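Local coordinates for protein alpha-1,3-glucanase (Paenibacillus glycanilyticus, PDB 6K0P) that hydrolyses alpha-1,3-glucosidic linkages of alpha-1,3-glucan through a catalytic domain of glycoside hydrolase family 87, at residues W447-V450 / D454-N457. The protein carries 1 engineered substitution. Numbering follows the deposited sequence.
Sequences WTSV and DKIN. With GLC (alpha-D-glucopyranose), chain C; GLC (alpha-D-glucopyranose), chain B; SO4 (sulfate ion), chain I.
Lys455 reaches across to Ser449 and ends in a three-way grip on its ammonium group. NZ donates to Ser449 OG at 2.8 Å and to Ser449 O at 2.9 Å. It also donates to Asn457 O at 3.1 Å. The lysine chain leaves with CG anti to the backbone N (chi1 -166°) and runs extended as far as CE. A bend at the last torsion (chi4 71°) then turns NZ in among the three oxygens. NZ stands well above the carbonyl plane of Ser449 and is moderately tilted from that of Asn457. The buried Ser449 OG is also hydrogen-bonded to the backbone O of Tyr459. Three neutral oxygens therefore hold the lysine. The two bonds to Ser449 tie the segments together, and the third braces the lysine against its own segment.

At the far end of 447-450, Trp447 takes no part in this grip and faces the sugar instead. One face of its indole lies against the chain C glucose, with the glycosidic oxygen O3 3.6 Å above the ring plane, displaced toward the ring's periphery. The chain B glucose comes in obliquely, its O2 3.2 Å from Trp447 CZ2. Exchanging Trp447 for alanine removes the indole, which would probably leave the chain C glucose without this flat surface to rest on. Gln460, Gln495 and Glu529 contribute hydrogen bonds to the bound disaccharide.

Beyond the lysine, a sulfate, probably a crystallisation additive, accepts from the backbone N atoms of Asp454 and Lys455. The Asp454 carboxylate forms salt bridges with Lys523 and Arg519.

Both segments belong to the loop between strands 437-446 and 460-462, an antiparallel pair. This loop extends from the parallel beta-helix, carrying Trp447 at the glycan pocket and packing Ile456 on Asn461 of strand 460-462.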
ATOM      1  N   TRP A 447      -7.994   4.001  17.373  1.00 13.32           N
ATOM      2  CA  TRP A 447      -8.030   3.771  18.817  1.00 13.51           C
ATOM      3  C   TRP A 447      -9.014   4.712  19.511  1.00 14.03           C
ATOM      4  O   TRP A 447      -9.918   5.259  18.870  1.00 15.32           O
ATOM      5  CB  TRP A 447      -6.623   3.866  19.435  1.00 13.03           C
ATOM      6  CG  TRP A 447      -5.580   3.010  18.745  1.00 14.53           C
ATOM      7  CD1 TRP A 447      -4.466   3.447  18.076  1.00 13.96           C
ATOM      8  CD2 TRP A 447      -5.552   1.581  18.675  1.00 14.40           C
ATOM      9  NE1 TRP A 447      -3.753   2.372  17.585  1.00 15.07           N
ATOM     10  CE2 TRP A 447      -4.398   1.217  17.944  1.00 14.91           C
ATOM     11  CE3 TRP A 447      -6.393   0.570  19.155  1.00 18.16           C
ATOM     12  CZ2 TRP A 447      -4.073  -0.108  17.676  1.00 17.80           C
ATOM     13  CZ3 TRP A 447      -6.061  -0.750  18.890  1.00 22.06           C
ATOM     14  CH2 TRP A 447      -4.913  -1.075  18.159  1.00 20.29           C
ATOM     15  N   THR A 448      -8.856   4.900  20.825  1.00 13.73           N
ATOM     16  CA  THR A 448      -9.719   5.776  21.607  1.00 13.16           C
ATOM     17  C   THR A 448      -8.853   6.738  22.407  1.00 15.17           C
ATOM     18  O   THR A 448      -7.685   6.459  22.695  1.00 14.39           O
ATOM     19  CB  THR A 448     -10.638   4.989  22.559  1.00 14.15           C
ATOM     20  OG1 THR A 448      -9.848   4.194  23.457  1.00 17.71           O
ATOM     21  CG2 THR A 448     -11.567   4.084  21.754  1.00 17.00           C
ATOM     22  N   SER A 449      -9.445   7.872  22.780  1.00 15.56           N
ATOM     23  CA  SER A 449      -8.749   8.946  23.484  1.00 13.58           C
ATOM     24  C   SER A 449      -9.529   9.389  24.719  1.00 15.51           C
ATOM     25  O   SER A 449      -9.678  10.582  24.993  1.00 17.06           O
ATOM     26  CB  SER A 449      -8.508  10.129  22.555  1.00 16.97           C
ATOM     27  OG  SER A 449      -9.739  10.604  22.040  1.00 17.31           O
ATOM     28  N   VAL A 450     -10.027   8.424  25.494  1.00 16.18           N
ATOM     29  CA  VAL A 450     -10.763   8.759  26.710  1.00 14.37           C
ATOM     30  C   VAL A 450      -9.812   9.422  27.695  1.00 18.11           C
ATOM     31  O   VAL A 450      -8.744   8.877  28.006  1.00 18.24           O
ATOM     32  CB  VAL A 450     -11.404   7.504  27.319  1.00 18.93           C
ATOM     33  CG1 VAL A 450     -12.094   7.853  28.632  1.00 18.01           C
ATOM     34  CG2 VAL A 450     -12.400   6.874  26.352  1.00 22.30           C
ATOM     35  N   ASP A 454      -5.545  17.588  24.555  1.00 16.33           N
ATOM     36  CA  ASP A 454      -5.593  18.030  23.160  1.00 16.67           C
ATOM     37  C   ASP A 454      -6.622  17.209  22.387  1.00 17.89           C
ATOM     38  O   ASP A 454      -6.332  16.602  21.352  1.00 18.04           O
ATOM     39  CB  ASP A 454      -4.200  17.960  22.525  1.00 16.75           C
ATOM     40  CG  ASP A 454      -4.135  18.590  21.143  1.00 18.99           C
ATOM     41  OD1 ASP A 454      -4.644  19.718  20.953  1.00 19.81           O
ATOM     42  OD2 ASP A 454      -3.535  17.966  20.242  1.00 16.32           O
ATOM     43  N   LYS A 455      -7.837  17.160  22.931  1.00 17.98           N
ATOM     44  CA  LYS A 455      -8.863  16.254  22.434  1.00 18.37           C
ATOM     45  C   LYS A 455      -9.722  16.960  21.400  1.00 21.96           C
ATOM     46  O   LYS A 455     -10.210  18.069  21.635  1.00 24.77           O
ATOM     47  CB  LYS A 455      -9.735  15.742  23.583  1.00 22.51           C
ATOM     48  CG  LYS A 455     -10.609  14.551  23.209  1.00 23.58           C
ATOM     49  CD  LYS A 455     -11.271  13.959  24.436  1.00 25.57           C
ATOM     50  CE  LYS A 455     -12.377  12.993  24.059  1.00 27.78           C
ATOM     51  NZ  LYS A 455     -11.846  11.731  23.488  1.00 21.55           N
ATOM     52  N   ILE A 456      -9.902  16.311  20.254  1.00 17.97           N
ATOM     53  CA  ILE A 456     -10.717  16.856  19.175  1.00 17.05           C
ATOM     54  C   ILE A 456     -11.822  15.921  18.728  1.00 17.72           C
ATOM     55  O   ILE A 456     -12.746  16.375  18.036  1.00 19.33           O
ATOM     56  CB  ILE A 456      -9.866  17.301  17.968  1.00 23.48           C
ATOM     57  CG1 ILE A 456      -9.013  16.139  17.478  1.00 19.74           C
ATOM     58  CG2 ILE A 456      -8.984  18.475  18.346  1.00 22.74           C
ATOM     59  CD1 ILE A 456      -8.142  16.491  16.277  1.00 23.57           C
ATOM     60  N   ASN A 457     -11.763  14.646  19.090  1.00 15.44           N
ATOM     61  CA  ASN A 457     -12.773  13.660  18.718  1.00 17.00           C
ATOM     62  C   ASN A 457     -12.561  12.425  19.590  1.00 15.98           C
ATOM     63  O   ASN A 457     -11.732  12.426  20.509  1.00 16.00           O
ATOM     64  CB  ASN A 457     -12.762  13.367  17.213  1.00 17.42           C
ATOM     65  CG  ASN A 457     -11.423  12.811  16.721  1.00 14.89           C
ATOM     66  OD1 ASN A 457     -10.710  12.129  17.453  1.00 15.67           O
ATOM     67  ND2 ASN A 457     -11.090  13.101  15.470  1.00 20.11           N
TER
HETATM   68  C1  GLC C   1      -4.016   2.311  22.737  1.00 19.91           C
HETATM   69  C2  GLC C   1      -3.924   0.917  22.195  1.00 18.84           C
HETATM   70  C3  GLC C   1      -2.514   0.474  21.906  1.00 16.28           C
HETATM   71  C4  GLC C   1      -1.854   1.532  21.064  1.00 15.94           C
HETATM   72  C5  GLC C   1      -1.869   2.816  21.864  1.00 12.61           C
HETATM   73  C6  GLC C   1      -1.250   3.929  21.066  1.00 13.47           C
HETATM   74  O1  GLC C   1      -3.606   2.265  23.968  1.00 26.83           O
HETATM   75  O2  GLC C   1      -4.563   0.000  23.066  1.00 21.56           O
HETATM   76  O3  GLC C   1      -2.659  -0.592  21.001  1.00 17.91           O
HETATM   77  O4  GLC C   1      -0.511   1.182  20.738  1.00 16.05           O
HETATM   78  O5  GLC C   1      -3.184   3.209  22.100  1.00 14.01           O
HETATM   79  O6  GLC C   1      -1.363   5.189  21.663  1.00 14.20           O
HETATM   80  C1  GLC B   2      -1.745  -1.670  21.334  1.00 17.97           C
HETATM   81  C2  GLC B   2      -1.927  -2.754  20.274  1.00 21.86           C
HETATM   82  C3  GLC B   2      -3.198  -3.545  20.541  1.00 25.68           C
HETATM   83  C4  GLC B   2      -3.213  -4.048  21.979  1.00 29.60           C
HETATM   84  C5  GLC B   2      -2.937  -2.920  22.971  1.00 26.35           C
HETATM   85  C6  GLC B   2      -2.780  -3.473  24.384  1.00 34.65           C
HETATM   86  O2  GLC B   2      -1.968  -2.179  18.986  1.00 21.30           O
HETATM   87  O3  GLC B   2      -3.268  -4.633  19.645  1.00 30.88           O
HETATM   88  O4  GLC B   2      -4.468  -4.630  22.265  1.00 36.22           O
HETATM   89  O5  GLC B   2      -1.750  -2.235  22.632  1.00 25.37           O
HETATM   90  O6  GLC B   2      -2.471  -2.421  25.271  1.00 37.99           O
HETATM   91  S   SO4 I2005      -7.863  20.214  25.439  1.00 43.15           S
HETATM   92  O1  SO4 I2005      -8.641  18.991  25.197  1.00 26.68           O
HETATM   93  O2  SO4 I2005      -8.545  21.060  26.419  1.00 45.57           O
HETATM   94  O3  SO4 I2005      -6.536  19.862  25.952  1.00 28.94           O
HETATM   95  O4  SO4 I2005      -7.722  20.962  24.189  1.00 38.73           O